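Local coordinates for clostripain-related protein (Bacteroides thetaiotaomicron, PDB 6N9J) that acts as a secreted cysteine protease of the clostripain (C11) family, probably cleaving peptide bonds, and is captured here with an irreversible peptide inhibitor bound, at residues S182-I186 with N324-Y328; G113-L117 with N285-D289. One frame throughout, in Å; residues are numbered along the deposited sequence.

Contact 1: S182-I186 with N324-Y328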
# COMPACT_ATOMS: atom_id res chain seq x y z
N SER A 182 -4.22 2.88 -0.35
CA SER A 182 -5.07 3.83 -1.08
C SER A 182 -5.10 3.44 -2.54
O SER A 182 -4.08 3.01 -3.08
CB SER A 182 -4.55 5.26 -0.95
OG SER A 182 -5.38 6.16 -1.66
N PRO A 183 -6.26 3.57 -3.20
CA PRO A 183 -6.28 3.34 -4.65
C PRO A 183 -5.78 4.56 -5.42
O PRO A 183 -5.46 4.47 -6.63
CB PRO A 183 -7.75 3.07 -4.95
CG PRO A 183 -8.51 3.73 -3.83
CD PRO A 183 -7.61 3.78 -2.63
N THR A 184 -5.68 5.69 -4.73
CA THR A 184 -5.21 6.91 -5.37
C THR A 184 -3.86 7.31 -4.76
O THR A 184 -3.17 6.47 -4.16
CB THR A 184 -6.28 8.03 -5.26
OG1 THR A 184 -5.88 9.18 -6.03
CG2 THR A 184 -6.52 8.43 -3.81
N GLU A 185 -3.45 8.56 -4.95
CA GLU A 185 -2.17 9.02 -4.41
C GLU A 185 -2.21 9.13 -2.89
O GLU A 185 -3.20 9.59 -2.31
CB GLU A 185 -1.78 10.36 -5.00
CG GLU A 185 -1.31 10.29 -6.44
CD GLU A 185 -1.18 11.67 -7.05
OE1 GLU A 185 -0.13 12.30 -6.87
OE2 GLU A 185 -2.15 12.12 -7.71
N ILE A 186 -1.11 8.70 -2.26
CA ILE A 186 -0.89 8.82 -0.83
C ILE A 186 -0.11 10.10 -0.54
O ILE A 186 0.86 10.40 -1.23
CB ILE A 186 -0.12 7.60 -0.28
CG1 ILE A 186 -1.06 6.40 -0.11
CG2 ILE A 186 0.58 7.94 1.04
CD1 ILE A 186 -1.84 6.43 1.19
N ASN A 324 -9.71 14.48 -2.49
CA ASN A 324 -8.31 14.14 -2.23
C ASN A 324 -7.43 15.04 -3.10
O ASN A 324 -7.86 15.48 -4.17
CB ASN A 324 -8.02 12.67 -2.54
CG ASN A 324 -8.27 11.76 -1.37
OD1 ASN A 324 -7.46 10.87 -1.08
ND2 ASN A 324 -9.38 11.98 -0.67
N TYR A 325 -6.20 15.30 -2.66
CA TYR A 325 -5.25 16.04 -3.48
C TYR A 325 -4.61 15.11 -4.51
O TYR A 325 -4.18 14.01 -4.17
CB TYR A 325 -4.19 16.70 -2.61
CG TYR A 325 -3.22 17.62 -3.34
CD1 TYR A 325 -3.52 18.96 -3.54
CD2 TYR A 325 -1.99 17.15 -3.81
CE1 TYR A 325 -2.63 19.80 -4.19
CE2 TYR A 325 -1.10 17.97 -4.45
CZ TYR A 325 -1.42 19.30 -4.64
OH TYR A 325 -0.53 20.13 -5.29
N CYS A 326 -4.57 15.55 -5.77
CA CYS A 326 -3.98 14.74 -6.84
C CYS A 326 -3.07 15.62 -7.64
O CYS A 326 -3.22 16.84 -7.63
CB CYS A 326 -5.06 14.13 -7.75
SG CYS A 326 -6.06 12.80 -6.99
N THR A 327 -2.13 15.00 -8.34
CA THR A 327 -1.13 15.78 -9.05
C THR A 327 -1.19 15.55 -10.54
O THR A 327 -1.64 14.52 -11.02
CB THR A 327 0.31 15.47 -8.54
OG1 THR A 327 0.66 14.11 -8.83
CG2 THR A 327 0.42 15.71 -7.04
N TYR A 328 -0.74 16.55 -11.28
CA TYR A 328 -0.50 16.39 -12.70
C TYR A 328 0.90 15.85 -12.88
O TYR A 328 1.67 15.79 -11.91
CB TYR A 328 -0.64 17.71 -13.44
CG TYR A 328 -1.99 18.37 -13.35
CD1 TYR A 328 -2.31 19.20 -12.29
CD2 TYR A 328 -2.92 18.22 -14.38
CE1 TYR A 328 -3.54 19.84 -12.24
CE2 TYR A 328 -4.13 18.85 -14.34
CZ TYR A 328 -4.44 19.65 -13.26
OH TYR A 328 -5.66 20.28 -13.23
O HOH W 1 -5.38 9.33 -0.41
O HOH W 2 -2.91 12.39 -2.00
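The carboxylate of Glu-185 grips the backbone and side chain of one residue, Thr-327. Its OE2 accepts from Thr-327 N at 2.9 Å (N-H...O angle 157°), while Thr-327 OG1 donates to its OE1 at 2.8 Å. Here the loop that follows strand 178-181 of the central sheet meets the end of strand 315-327, in the caspase-like fold of clan CD peptidases. Glutamate suits the place: two acceptor oxygens at the tip of a chain long enough to span the gap between backbones, whose closest CA atoms, Glu-185 and Cys-326, lie 6.5 Å apart. OE1 also hydrogen-bonds to a polar side chain of the bound peptide, consistent with a part in substrate recognition, and Thr-327 OG1 has a further partner in Arg-283.

Behind this clasp two ordered waters occupy the space between the segments. One donates to Glu-185 O (2.9 Å) and Asn-324 OD1 (2.7 Å), with a weak, 3.4 Å bond to Ser-182 OG; the other lies 2.8 Å from Glu-185 O and 3.0 Å from Tyr-325 O. Ser-182 meanwhile shapes its own loop, its OG accepting from Thr-184 N at 3.1 Å in an ST turn, as a short side chain with a hydroxyl on CB can do.

The packing is modest. Cys-326 CA sits 3.3 Å from Glu-185 OE2, beside the carboxylate that binds Thr-327. Thr-184, whose hydroxyl is hydrogen-bonded to Tyr-279 O, also packs on the strand: its CG2 is 3.8 Å from Asn-324 OD1, and its OG1 3.7 Å from Cys-326 SG.

Contact 2: G113-L117 with N285-D289; sequences GDGWL and NNYHD
Residues 114-117 form a type II' beta turn closed by Leu-117 N to Asp-114 O at 3.3 Å. Gly-115 (phi/psi 54/-131) and Trp-116 (-92/-10) take its inner positions, the first suited to glycine. Segment 285-289 is a loop that enters the short strand 288-289; Asn-285 has positive phi (59/42), and Asp-289 is the N-cap of helix 290-297. The backbones stay well apart, with CA distances of 8.9 Å for Gly-115 and Tyr-287 and 9.0 Å for Leu-117 and Asn-286.

Tyr-287 (chi1 -58°, chi2 -84°) bridges that gap. Its OH donates a very short 2.5 Å hydrogen bond to OD1 of Asp-114 (chi1 t), which lies at the ring edge, near its plane. Tyr-287 OH also sits 3.3 Å from Gly-115 N, at an angle too poor for a bond; a CB on residue 115 would clash with it. Leu-117 (m, t) places CD1 4.3 Å from Tyr-287 CZ and 3.4 Å from Asn-286 ND2. Trp-116, chi1 p, reaches across through a water that accepts from NE1 at 2.8 Å and donates to Asn-286 O at 2.9 Å.

The ring of Tyr-287 stacks on Tyr-162, and the backbone of Gly-113 hydrogen-bonds to the bound peptide. A very short phenol-carboxylate hydrogen bond is consistent with a strong polar link between the two loops, next to the residue whose backbone meets the peptide.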
# COMPACT_ATOMS: atom_id res chain seq x y z
N GLY A 113 4.95 4.16 -5.36
CA GLY A 113 4.16 3.04 -5.84
C GLY A 113 3.40 3.43 -7.09
O GLY A 113 3.11 4.61 -7.30
N ASP A 114 3.08 2.44 -7.92
CA ASP A 114 2.27 2.68 -9.12
C ASP A 114 1.54 1.38 -9.48
O ASP A 114 1.58 0.91 -10.62
CB ASP A 114 3.13 3.19 -10.28
CG ASP A 114 2.34 4.02 -11.30
OD1 ASP A 114 1.12 3.81 -11.43
OD2 ASP A 114 2.94 4.89 -11.97
N GLY A 115 0.88 0.79 -8.49
CA GLY A 115 0.06 -0.39 -8.72
C GLY A 115 0.77 -1.55 -9.40
O GLY A 115 1.87 -1.95 -9.00
N TRP A 116 0.15 -2.08 -10.44
CA TRP A 116 0.64 -3.27 -11.12
C TRP A 116 1.56 -2.94 -12.28
O TRP A 116 2.19 -3.84 -12.84
CB TRP A 116 -0.54 -4.10 -11.63
CG TRP A 116 -1.37 -3.34 -12.62
CD1 TRP A 116 -2.46 -2.57 -12.35
CD2 TRP A 116 -1.16 -3.26 -14.03
NE1 TRP A 116 -2.95 -2.03 -13.51
CE2 TRP A 116 -2.17 -2.43 -14.56
CE3 TRP A 116 -0.21 -3.82 -14.91
CZ2 TRP A 116 -2.27 -2.15 -15.93
CZ3 TRP A 116 -0.31 -3.52 -16.26
CH2 TRP A 116 -1.33 -2.69 -16.76
N LEU A 117 1.61 -1.67 -12.66
CA LEU A 117 2.24 -1.26 -13.93
C LEU A 117 3.68 -1.75 -14.06
O LEU A 117 4.46 -1.70 -13.10
CB LEU A 117 2.18 0.26 -14.08
CG LEU A 117 0.76 0.76 -14.35
CD1 LEU A 117 0.66 2.26 -14.19
CD2 LEU A 117 0.35 0.35 -15.75
N ASN A 285 -4.82 8.25 -16.38
CA ASN A 285 -6.15 7.63 -16.25
C ASN A 285 -6.03 6.11 -16.29
O ASN A 285 -6.82 5.42 -16.94
CB ASN A 285 -7.11 8.14 -17.33
CG ASN A 285 -7.63 9.54 -17.04
OD1 ASN A 285 -6.86 10.49 -16.86
ND2 ASN A 285 -8.95 9.68 -16.97
N ASN A 286 -5.02 5.60 -15.60
CA ASN A 286 -4.77 4.17 -15.49
C ASN A 286 -5.67 3.49 -14.46
O ASN A 286 -5.86 2.27 -14.52
CB ASN A 286 -3.31 3.92 -15.12
CG ASN A 286 -2.36 4.13 -16.28
OD1 ASN A 286 -2.74 3.94 -17.43
ND2 ASN A 286 -1.12 4.50 -15.99
N TYR A 287 -6.22 4.29 -13.54
CA TYR A 287 -6.92 3.75 -12.37
C TYR A 287 -8.38 4.19 -12.23
O TYR A 287 -8.67 5.37 -12.06
CB TYR A 287 -6.18 4.16 -11.09
CG TYR A 287 -4.75 3.70 -11.02
CD1 TYR A 287 -4.44 2.42 -10.59
CD2 TYR A 287 -3.72 4.54 -11.41
CE1 TYR A 287 -3.14 1.99 -10.53
CE2 TYR A 287 -2.41 4.12 -11.36
CZ TYR A 287 -2.13 2.84 -10.91
OH TYR A 287 -0.83 2.41 -10.85
N HIS A 288 -9.29 3.22 -12.25
CA HIS A 288 -10.71 3.48 -12.08
C HIS A 288 -11.31 2.65 -10.96
O HIS A 288 -10.80 1.58 -10.64
CB HIS A 288 -11.47 3.18 -13.39
CG HIS A 288 -11.14 4.14 -14.49
ND1 HIS A 288 -10.13 3.92 -15.39
CD2 HIS A 288 -11.68 5.34 -14.80
CE1 HIS A 288 -10.06 4.94 -16.23
NE2 HIS A 288 -10.99 5.82 -15.90
N ASP A 289 -12.40 3.13 -10.38
CA ASP A 289 -13.05 2.38 -9.31
C ASP A 289 -13.66 1.07 -9.82
O ASP A 289 -14.51 1.07 -10.73
CB ASP A 289 -14.10 3.24 -8.62
CG ASP A 289 -14.68 2.57 -7.39
OD1 ASP A 289 -14.01 2.54 -6.31
OD2 ASP A 289 -15.81 2.06 -7.50
O HOH W 3 -4.56 0.16 -12.99

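Overall arrangement
Contacts 1 and 2 are neighbours beside the same inhibitor, their centres 11 Å apart and their nearest atoms about 5 Å apart without touching. Along the chain their segments alternate, 113-117, 182-186, 285-289 and 324-328, so three mainly loop segments and the end of a strand, far apart in sequence, gather near one bound peptide. Both reach it: 182-186 and 324-328 through side chains as well as the backbone of Ile-186, 113-117 through the backbone of Gly-113. Because the inhibitor is covalent and irreversible, this is consistent with both contacts lying near the active site. The two contacts also share partners: Tyr-162 and Tyr-279 each meet residues of both.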